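Local coordinates for putative peptidyl-arginine deiminase family protein (Campylobacter jejuni subsp. jejuni serotype O:2, PDB 6B10) that probably hydrolyses agmatine to N-carbamoylputrescine and ammonia, a deiminase step in polyamine biosynthesis, at residues Gln19-Leu24 against Gln326-Gly331; Glu53-Leu58 against Phe275-Leu280; Ile281-Lys286 against Asn318-Cys323. One frame throughout, in Å; residues are numbered along the deposited sequence.

How the interactions relate
Interactions 1 and 2 lie side by side, their centres about 9 Å apart: strands 19-25 and 56-61 are neighbours in one mixed sheet, and Gln-19 reaches both Asn-327 and the 275-280 turn. Interaction 3 is farther off, its centre about 16 Å from interaction 2 and 18 Å from interaction 1. It continues along strand 279-284 from interaction 2, Ile-276 packing on Ile-281, and its second segment leads almost directly into strand 326-329. Along the chain, interactions 2 and 3 follow one another between the segments that interaction 1 joins. Interaction 1 closes the edge of that sheet, interaction 2 sets the hairpin of another against it, and interaction 3 packs a loop on this second sheet.

Interaction 1 (Gln19-Leu24 against Gln326-Gly331); sequences QEYLML and QNRFKG
Tyr-21 to Met-23 pair with Gln-326 to Arg-328 as antiparallel strands, the short axes 4.8 Å apart at closest and their directions 150° apart. Tyr-21 with Arg-328 and Met-23 with Gln-326 are hydrogen-bonded pairs; Leu-22 with Asn-327, between them, is a non-hydrogen-bonded one. At Glu-20 the register slips by one: Arg-328 O accepts from Glu-20 N at 2.8 Å and from Tyr-21 N at 3.2 Å, a classic beta bulge. Just before the bulge, Gln-19 OE1 takes a nearly straight bond (166°) from Asn-327 ND2 at 2.8 Å. The donor stands above the carbonyl plane of Gln-19, whereas OE1 lies close to the amide plane of Asn-327, and the two amides are almost perpendicular (87°). Gln-55 NE2 gives this OE1 a second bond. The Gln-19 and Phe-329 side chains lie side by side, Gln-19 CG 3.6 Å from Phe-329 CD1, and Leu-22 CD1 presses on Asn-327 ND2 at 3.3 Å. These strands make one side of a four-stranded mixed sheet, with 326-329 outermost, consistent with the alpha/beta-propeller (pentein) fold of guanidino-group-modifying enzymes. On the face of Tyr-21 and Met-23, the extended Arg-328 chain lies alongside the Tyr-21 ring, Arg-328 CD 4.2 Å from Tyr-21 CD2. Its guanidinium is anchored by a salt bridge to Glu-135 and a cation-pi contact with Phe-133, while Tyr-21 OH bonds Glu-77. Met-23 bends at its last torsion, and CE lies 3.9 Å from Gln-326 CG. A water links Glu-20 OE1 to Gly-331 N; Glu-20 OE2 forms a salt bridge with Lys-56.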
loop_
_atom_site.group_PDB
_atom_site.type_symbol
_atom_site.label_atom_id
_atom_site.label_comp_id
_atom_site.label_asym_id
_atom_site.label_seq_id
_atom_site.Cartn_x
_atom_site.Cartn_y
_atom_site.Cartn_z
ATOM N N GLN A 19 4.580 12.652 -5.740
ATOM C CA GLN A 19 4.571 12.583 -4.292
ATOM C C GLN A 19 5.629 13.482 -3.664
ATOM O O GLN A 19 6.605 13.864 -4.311
ATOM C CB GLN A 19 4.820 11.136 -3.847
ATOM C CG GLN A 19 3.755 10.138 -4.287
ATOM C CD GLN A 19 4.223 8.695 -4.149
ATOM O OE1 GLN A 19 4.877 8.335 -3.165
ATOM N NE2 GLN A 19 3.898 7.862 -5.140
ATOM N N GLU A 20 5.405 13.809 -2.392
ATOM C CA GLU A 20 6.351 14.596 -1.610
ATOM C C GLU A 20 7.148 13.674 -0.685
ATOM O O GLU A 20 8.363 13.808 -0.572
ATOM C CB GLU A 20 5.613 15.673 -0.806
ATOM C CG GLU A 20 6.512 16.771 -0.253
ATOM C CD GLU A 20 6.983 17.743 -1.319
ATOM O OE1 GLU A 20 6.130 18.370 -1.975
ATOM O OE2 GLU A 20 8.210 17.894 -1.486
ATOM N N TYR A 21 6.465 12.731 -0.036
ATOM C CA TYR A 21 7.113 11.786 0.874
ATOM C C TYR A 21 6.632 10.357 0.676
ATOM O O TYR A 21 5.474 10.128 0.320
ATOM C CB TYR A 21 6.785 12.137 2.322
ATOM C CG TYR A 21 7.450 13.378 2.880
ATOM C CD1 TYR A 21 8.737 13.328 3.404
ATOM C CD2 TYR A 21 6.770 14.593 2.929
ATOM C CE1 TYR A 21 9.334 14.450 3.943
ATOM C CE2 TYR A 21 7.364 15.727 3.459
ATOM C CZ TYR A 21 8.641 15.649 3.966
ATOM O OH TYR A 21 9.228 16.774 4.498
ATOM N N LEU A 22 7.527 9.402 0.928
ATOM C CA LEU A 22 7.122 8.067 1.350
ATOM C C LEU A 22 7.365 7.974 2.859
ATOM O O LEU A 22 8.445 8.307 3.358
ATOM C CB LEU A 22 7.891 6.965 0.613
ATOM C CG LEU A 22 7.277 5.560 0.731
ATOM C CD1 LEU A 22 5.979 5.450 -0.052
ATOM C CD2 LEU A 22 8.238 4.481 0.258
ATOM N N MET A 23 6.354 7.518 3.579
ATOM C CA MET A 23 6.402 7.497 5.024
ATOM C C MET A 23 6.425 6.065 5.535
ATOM O O MET A 23 5.677 5.216 5.056
ATOM C CB MET A 23 5.199 8.243 5.574
ATOM C CG MET A 23 5.077 9.653 5.013
ATOM S SD MET A 23 3.715 10.595 5.712
ATOM C CE MET A 23 2.316 9.553 5.317
ATOM N N LEU A 24 7.304 5.805 6.498
ATOM C CA LEU A 24 7.443 4.487 7.105
ATOM C C LEU A 24 7.552 4.592 8.627
ATOM O O LEU A 24 8.014 5.600 9.168
ATOM C CB LEU A 24 8.685 3.776 6.557
ATOM C CG LEU A 24 8.811 3.681 5.029
ATOM C CD1 LEU A 24 9.677 4.800 4.478
ATOM C CD2 LEU A 24 9.374 2.331 4.593
ATOM N N GLN A 326 3.454 4.530 3.372
ATOM C CA GLN A 326 2.316 5.324 2.942
ATOM C C GLN A 326 2.820 6.494 2.103
ATOM O O GLN A 326 3.885 7.052 2.363
ATOM C CB GLN A 326 1.514 5.808 4.149
ATOM C CG GLN A 326 0.263 6.613 3.817
ATOM C CD GLN A 326 -0.728 5.855 2.946
ATOM O OE1 GLN A 326 -0.515 5.692 1.741
ATOM N NE2 GLN A 326 -1.820 5.394 3.548
ATOM N N ASN A 327 2.051 6.846 1.087
ATOM C CA ASN A 327 2.428 7.912 0.179
ATOM C C ASN A 327 1.762 9.207 0.609
ATOM O O ASN A 327 0.611 9.204 1.032
ATOM C CB ASN A 327 2.014 7.548 -1.257
ATOM C CG ASN A 327 2.422 6.138 -1.633
ATOM O OD1 ASN A 327 1.701 5.176 -1.356
ATOM N ND2 ASN A 327 3.594 6.004 -2.241
ATOM N N ARG A 328 2.498 10.306 0.510
ATOM C CA ARG A 328 1.946 11.637 0.738
ATOM C C ARG A 328 2.207 12.416 -0.538
ATOM O O ARG A 328 3.355 12.587 -0.948
ATOM C CB ARG A 328 2.602 12.309 1.949
ATOM C CG ARG A 328 2.184 13.760 2.155
ATOM C CD ARG A 328 2.632 14.297 3.508
ATOM N NE ARG A 328 2.601 15.762 3.532
ATOM C CZ ARG A 328 1.538 16.506 3.840
ATOM N NH1 ARG A 328 0.376 15.948 4.170
ATOM N NH2 ARG A 328 1.638 17.830 3.817
ATOM N N PHE A 329 1.135 12.859 -1.182
ATOM C CA PHE A 329 1.244 13.390 -2.534
ATOM C C PHE A 329 1.630 14.860 -2.552
ATOM O O PHE A 329 1.470 15.566 -1.557
ATOM C CB PHE A 329 -0.036 13.100 -3.326
ATOM C CG PHE A 329 -0.246 11.635 -3.548
ATOM C CD1 PHE A 329 0.294 11.006 -4.660
ATOM C CD2 PHE A 329 -0.901 10.863 -2.595
ATOM C CE1 PHE A 329 0.152 9.641 -4.842
ATOM C CE2 PHE A 329 -1.052 9.498 -2.774
ATOM C CZ PHE A 329 -0.526 8.889 -3.901
ATOM N N LYS A 330 2.173 15.282 -3.687
ATOM C CA LYS A 330 2.650 16.645 -3.892
ATOM C C LYS A 330 1.531 17.513 -4.461
ATOM O O LYS A 330 0.789 17.083 -5.344
ATOM C CB LYS A 330 3.833 16.636 -4.865
ATOM C CG LYS A 330 4.549 17.975 -5.036
ATOM C CD LYS A 330 5.422 17.956 -6.279
ATOM C CE LYS A 330 6.068 19.306 -6.561
ATOM N NZ LYS A 330 7.273 19.549 -5.723
ATOM N N GLY A 331 1.421 18.738 -3.956
ATOM C CA GLY A 331 0.462 19.709 -4.483
ATOM C C GLY A 331 0.032 20.729 -3.455
ATOM O O GLY A 331 0.487 20.702 -2.309
HETATM O O HOH W 1 3.400 19.353 -1.768
#

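Interaction 2 (Glu53-Leu58 against Phe275-Leu280)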
loop_
_atom_site.group_PDB
_atom_site.type_symbol
_atom_site.label_atom_id
_atom_site.label_comp_id
_atom_site.label_asym_id
_atom_site.label_seq_id
_atom_site.Cartn_x
_atom_site.Cartn_y
_atom_site.Cartn_z
ATOM N N GLU A 53 16.669 7.880 -3.432
ATOM C CA GLU A 53 17.242 8.320 -4.704
ATOM C C GLU A 53 16.202 9.027 -5.566
ATOM O O GLU A 53 16.552 9.825 -6.430
ATOM C CB GLU A 53 17.802 7.125 -5.484
ATOM C CG GLU A 53 18.693 7.504 -6.661
ATOM C CD GLU A 53 18.746 6.430 -7.726
ATOM O OE1 GLU A 53 18.774 6.787 -8.925
ATOM O OE2 GLU A 53 18.754 5.234 -7.365
ATOM N N PHE A 54 14.923 8.722 -5.340
ATOM C CA PHE A 54 13.838 9.255 -6.173
ATOM C C PHE A 54 12.929 10.297 -5.514
ATOM O O PHE A 54 12.386 11.156 -6.203
ATOM C CB PHE A 54 12.993 8.095 -6.684
ATOM C CG PHE A 54 13.704 7.240 -7.688
ATOM C CD1 PHE A 54 13.712 7.592 -9.028
ATOM C CD2 PHE A 54 14.379 6.091 -7.290
ATOM C CE1 PHE A 54 14.371 6.816 -9.957
ATOM C CE2 PHE A 54 15.039 5.309 -8.212
ATOM C CZ PHE A 54 15.035 5.671 -9.548
ATOM N N GLN A 55 12.737 10.217 -4.202
ATOM C CA GLN A 55 11.939 11.217 -3.500
ATOM C C GLN A 55 12.258 11.196 -2.015
ATOM O O GLN A 55 12.896 10.264 -1.522
ATOM C CB GLN A 55 10.433 10.984 -3.727
ATOM C CG GLN A 55 9.861 9.756 -3.033
ATOM C CD GLN A 55 8.407 9.478 -3.399
ATOM O OE1 GLN A 55 8.014 9.569 -4.562
ATOM N NE2 GLN A 55 7.608 9.116 -2.406
ATOM N N LYS A 56 11.799 12.213 -1.297
ATOM C CA LYS A 56 12.053 12.273 0.134
ATOM C C LYS A 56 11.392 11.111 0.854
ATOM O O LYS A 56 10.358 10.601 0.425
ATOM C CB LYS A 56 11.569 13.588 0.734
ATOM C CG LYS A 56 12.399 14.789 0.337
ATOM C CD LYS A 56 11.822 16.059 0.941
ATOM C CE LYS A 56 10.626 16.563 0.155
ATOM N NZ LYS A 56 9.923 17.633 0.912
ATOM N N VAL A 57 12.008 10.705 1.954
ATOM C CA VAL A 57 11.496 9.653 2.800
ATOM C C VAL A 57 11.381 10.211 4.213
ATOM O O VAL A 57 12.284 10.910 4.683
ATOM C CB VAL A 57 12.457 8.440 2.806
ATOM C CG1 VAL A 57 11.995 7.370 3.791
ATOM C CG2 VAL A 57 12.588 7.851 1.406
ATOM N N LEU A 58 10.273 9.900 4.880
ATOM C CA LEU A 58 10.066 10.262 6.277
ATOM C C LEU A 58 9.975 8.995 7.118
ATOM O O LEU A 58 9.134 8.137 6.861
ATOM C CB LEU A 58 8.782 11.080 6.436
ATOM C CG LEU A 58 8.437 11.524 7.865
ATOM C CD1 LEU A 58 9.547 12.376 8.459
ATOM C CD2 LEU A 58 7.125 12.289 7.893
ATOM N N PHE A 275 4.475 2.531 -5.892
ATOM C CA PHE A 275 4.868 3.585 -6.817
ATOM C C PHE A 275 5.469 4.745 -6.037
ATOM O O PHE A 275 4.975 5.105 -4.960
ATOM C CB PHE A 275 3.679 4.105 -7.610
ATOM C CG PHE A 275 3.295 3.252 -8.788
ATOM C CD1 PHE A 275 4.007 3.331 -9.980
ATOM C CD2 PHE A 275 2.186 2.412 -8.724
ATOM C CE1 PHE A 275 3.635 2.567 -11.075
ATOM C CE2 PHE A 275 1.808 1.649 -9.818
ATOM C CZ PHE A 275 2.535 1.726 -10.993
ATOM N N ILE A 276 6.540 5.304 -6.592
ATOM C CA ILE A 276 7.149 6.537 -6.116
ATOM C C ILE A 276 7.529 7.333 -7.347
ATOM O O ILE A 276 7.356 6.860 -8.473
ATOM C CB ILE A 276 8.381 6.268 -5.239
ATOM C CG1 ILE A 276 9.412 5.422 -5.999
ATOM C CG2 ILE A 276 7.958 5.576 -3.946
ATOM C CD1 ILE A 276 10.780 5.391 -5.355
ATOM N N ASN A 277 8.046 8.538 -7.156
ATOM C CA ASN A 277 8.362 9.383 -8.305
ATOM C C ASN A 277 9.361 8.701 -9.239
ATOM O O ASN A 277 10.470 8.353 -8.825
ATOM C CB ASN A 277 8.894 10.730 -7.840
ATOM C CG ASN A 277 7.851 11.532 -7.093
ATOM O OD1 ASN A 277 6.659 11.220 -7.148
ATOM N ND2 ASN A 277 8.290 12.562 -6.379
ATOM N N ASN A 278 8.937 8.484 -10.486
ATOM C CA ASN A 278 9.778 7.903 -11.533
ATOM C C ASN A 278 10.189 6.448 -11.312
ATOM O O ASN A 278 11.034 5.931 -12.033
ATOM C CB ASN A 278 11.033 8.762 -11.765
ATOM C CG ASN A 278 10.693 10.174 -12.165
ATOM O OD1 ASN A 278 10.950 11.120 -11.424
ATOM N ND2 ASN A 278 10.081 10.322 -13.326
ATOM N N ALA A 279 9.567 5.769 -10.356
ATOM C CA ALA A 279 9.930 4.394 -10.082
ATOM C C ALA A 279 8.802 3.575 -9.488
ATOM O O ALA A 279 7.837 4.103 -8.928
ATOM C CB ALA A 279 11.148 4.348 -9.170
ATOM N N LEU A 280 8.944 2.265 -9.651
ATOM C CA LEU A 280 8.061 1.283 -9.062
ATOM C C LEU A 280 8.938 0.297 -8.309
ATOM O O LEU A 280 9.765 -0.388 -8.903
ATOM C CB LEU A 280 7.264 0.559 -10.148
ATOM C CG LEU A 280 6.400 -0.607 -9.650
ATOM C CD1 LEU A 280 5.352 -0.138 -8.654
ATOM C CD2 LEU A 280 5.747 -1.321 -10.816
HETATM O O HOH W 2 12.556 11.104 -8.852
HETATM O O HOH W 3 10.875 13.340 -6.226
#
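Ala-279 CB sits squarely over one face of the Phe-54 ring, 3.9 Å from its centroid and on the ring normal, a CH-pi contact. Ile-276 CD1, Asn-277 O and Asn-278 CB approach the same ring obliquely; Asn-277 O comes within 3.3 Å of Phe-54 CD1. All four belong to a tight beta hairpin, in which a type II turn from Ile-276 to Ala-279 joins strands 274-276 and 279-284. Asn-278 takes the positive-phi corner of the turn, and Ile-276 and Ala-279 exchange two backbone hydrogen bonds that close it. Phe-54 meets the hairpin from the loop between helix 37-52 and strand 56-61, so the contact sets the loop leading into one sheet against the hairpin of another. Phe-54 CB packs 3.7 Å from Ile-276 CD1, the two side chains crossing at about a right angle. Next to it, Gln-55 has CG between the backbone N and the carbonyl carbon (chi1 71°) and is extended beyond it, which lets its amide reach the turn. Its OE1 accepts a bond from Asn-277 N at 2.8 Å; the bond is nearly straight (163°), but the donor is tilted 30° from the carbonyl plane. The same OE1 lies 3.4 Å from Ile-276 CB. The Asn-277 side chain is held as well, OD1 accepting from Gln-19 N. That pins its amide where the turn meets the neighbouring sheet. On the exposed side, a water accepts from Asn-277 ND2 at 2.7 Å and donates to Phe-54 O, also at 2.7 Å.

Interaction 3 (Ile281-Lys286 against Asn318-Cys323)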
loop_
_atom_site.group_PDB
_atom_site.type_symbol
_atom_site.label_atom_id
_atom_site.label_comp_id
_atom_site.label_asym_id
_atom_site.label_seq_id
_atom_site.Cartn_x
_atom_site.Cartn_y
_atom_site.Cartn_z
ATOM N N ILE A 281 8.757 0.228 -6.999
ATOM C CA ILE A 281 9.588 -0.629 -6.169
ATOM C C ILE A 281 8.840 -1.935 -5.950
ATOM O O ILE A 281 7.758 -1.948 -5.371
ATOM C CB ILE A 281 9.925 0.029 -4.809
ATOM C CG1 ILE A 281 10.341 1.495 -4.989
ATOM C CG2 ILE A 281 11.018 -0.762 -4.098
ATOM C CD1 ILE A 281 11.511 1.726 -5.919
ATOM N N VAL A 282 9.419 -3.035 -6.420
ATOM C CA VAL A 282 8.737 -4.337 -6.388
ATOM C C VAL A 282 9.414 -5.279 -5.398
ATOM O O VAL A 282 10.637 -5.286 -5.290
ATOM C CB VAL A 282 8.660 -4.990 -7.797
ATOM C CG1 VAL A 282 7.906 -4.090 -8.761
ATOM C CG2 VAL A 282 10.040 -5.294 -8.372
ATOM N N PRO A 283 8.622 -6.078 -4.670
ATOM C CA PRO A 283 9.238 -7.050 -3.778
ATOM C C PRO A 283 9.889 -8.193 -4.556
ATOM O O PRO A 283 9.302 -8.705 -5.514
ATOM C CB PRO A 283 8.065 -7.562 -2.930
ATOM C CG PRO A 283 6.835 -7.256 -3.707
ATOM C CD PRO A 283 7.150 -6.128 -4.641
ATOM N N PHE A 284 11.110 -8.540 -4.166
ATOM C CA PHE A 284 11.818 -9.714 -4.667
ATOM C C PHE A 284 11.869 -10.731 -3.529
ATOM O O PHE A 284 11.979 -10.360 -2.353
ATOM C CB PHE A 284 13.237 -9.336 -5.112
ATOM C CG PHE A 284 13.356 -8.906 -6.563
ATOM C CD1 PHE A 284 12.245 -8.530 -7.322
ATOM C CD2 PHE A 284 14.610 -8.855 -7.164
ATOM C CE1 PHE A 284 12.388 -8.139 -8.649
ATOM C CE2 PHE A 284 14.760 -8.459 -8.488
ATOM C CZ PHE A 284 13.649 -8.098 -9.232
ATOM N N TYR A 285 11.773 -12.009 -3.878
ATOM C CA TYR A 285 11.764 -13.099 -2.892
ATOM C C TYR A 285 12.833 -14.169 -3.176
ATOM O O TYR A 285 12.814 -15.256 -2.582
ATOM C CB TYR A 285 10.370 -13.727 -2.851
ATOM C CG TYR A 285 9.270 -12.741 -2.494
ATOM C CD1 TYR A 285 9.193 -12.185 -1.213
ATOM C CD2 TYR A 285 8.298 -12.371 -3.429
ATOM C CE1 TYR A 285 8.195 -11.279 -0.879
ATOM C CE2 TYR A 285 7.290 -11.468 -3.103
ATOM C CZ TYR A 285 7.237 -10.928 -1.825
ATOM O OH TYR A 285 6.233 -10.033 -1.490
ATOM N N LYS A 286 13.765 -13.845 -4.069
ATOM C CA LYS A 286 14.823 -14.765 -4.514
ATOM C C LYS A 286 14.242 -16.020 -5.177
ATOM O O LYS A 286 14.574 -17.154 -4.826
ATOM C CB LYS A 286 15.780 -15.114 -3.363
ATOM C CG LYS A 286 16.391 -13.902 -2.663
ATOM C CD LYS A 286 17.161 -13.011 -3.630
ATOM C CE LYS A 286 17.877 -11.866 -2.927
ATOM N NZ LYS A 286 18.888 -12.324 -1.934
ATOM N N ASN A 318 3.822 -10.907 8.163
ATOM C CA ASN A 318 2.647 -10.942 7.283
ATOM C C ASN A 318 2.374 -9.672 6.473
ATOM O O ASN A 318 1.227 -9.285 6.278
ATOM C CB ASN A 318 1.400 -11.350 8.075
ATOM C CG ASN A 318 1.625 -12.597 8.911
ATOM O OD1 ASN A 318 1.466 -12.573 10.133
ATOM N ND2 ASN A 318 2.010 -13.691 8.261
ATOM N N GLY A 319 3.433 -9.047 5.977
ATOM C CA GLY A 319 3.294 -7.921 5.067
ATOM C C GLY A 319 4.509 -7.799 4.177
ATOM O O GLY A 319 5.500 -8.493 4.370
ATOM N N SER A 320 4.431 -6.914 3.194
ATOM C CA SER A 320 5.543 -6.707 2.280
ATOM C C SER A 320 5.705 -5.201 2.064
ATOM O O SER A 320 5.227 -4.422 2.881
ATOM C CB SER A 320 5.306 -7.492 0.985
ATOM O OG SER A 320 6.439 -7.443 0.140
ATOM N N LEU A 321 6.365 -4.795 0.981
ATOM C CA LEU A 321 6.794 -3.401 0.805
ATOM C C LEU A 321 5.656 -2.393 0.918
ATOM O O LEU A 321 5.782 -1.420 1.657
ATOM C CB LEU A 321 7.532 -3.202 -0.526
ATOM C CG LEU A 321 8.791 -4.044 -0.791
ATOM C CD1 LEU A 321 9.356 -3.718 -2.163
ATOM C CD2 LEU A 321 9.861 -3.841 0.280
ATOM N N HIS A 322 4.556 -2.628 0.198
ATOM C CA HIS A 322 3.425 -1.683 0.165
ATOM C C HIS A 322 2.796 -1.508 1.547
ATOM O O HIS A 322 2.433 -0.401 1.923
ATOM C CB HIS A 322 2.356 -2.143 -0.837
ATOM C CG HIS A 322 1.344 -1.092 -1.187
ATOM N ND1 HIS A 322 0.014 -1.198 -0.843
ATOM C CD2 HIS A 322 1.462 0.076 -1.864
ATOM C CE1 HIS A 322 -0.643 -0.140 -1.284
ATOM N NE2 HIS A 322 0.213 0.650 -1.908
ATOM N N CYS A 323 2.670 -2.606 2.290
ATOM C CA CYS A 323 2.107 -2.582 3.648
ATOM C C CYS A 323 2.926 -1.739 4.624
ATOM O O CYS A 323 2.387 -1.187 5.577
ATOM C CB CYS A 323 2.001 -4.010 4.214
ATOM S SG CYS A 323 0.928 -5.133 3.291
#
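The CD1 methyl of Leu-321 makes the tight part of this contact, set against the backbone of strand 279-284 at the bond between Val-282 and Pro-283. It lies 3.6 Å from Val-282 C and 3.5 Å from Pro-283 N. Two side chains flank the methyl: Ile-281 CG2 at 3.9 Å from Leu-321 CD1, and Pro-283 CD at 4.1 Å from the same atom. Leu-321 has CG anti to its carbonyl carbon (chi1 -58°), and CD1 is anti to CA (chi2 179°), which carries CD1 to the strand. The leucine side chain crosses Ile-281 at about a right angle and the proline obliquely. One residue earlier the packing gives way to a thinner, polar contact. Ser-320 OG, placed anti to the backbone N, rests 3.5 Å from Pro-283 CB and donates a hydrogen bond to Tyr-285 OH at 3.1 Å. That hydroxyl is also bonded to Thr-269 O, so two partners grip the buried end of the tyrosine. Farther out the segments part: Lys-286 and Asn-318, at the ends of the two segments, are exposed and do not meet, and the whole contact buries just 186 Å². Residues 321-323 have helical backbone angles, and His-322 bonds Asp-209 and Glu-15. The loop before the last strand packs on strand 279-284, the middle strand of its three-stranded sheet. Val-309 of strand 305-310 and Phe-47 of helix 37-52 each touch both Ile-281 and Leu-321, while Val-282, whose side chain points away from the loop, packs on Ile-293 and Leu-297 of helix 289-300.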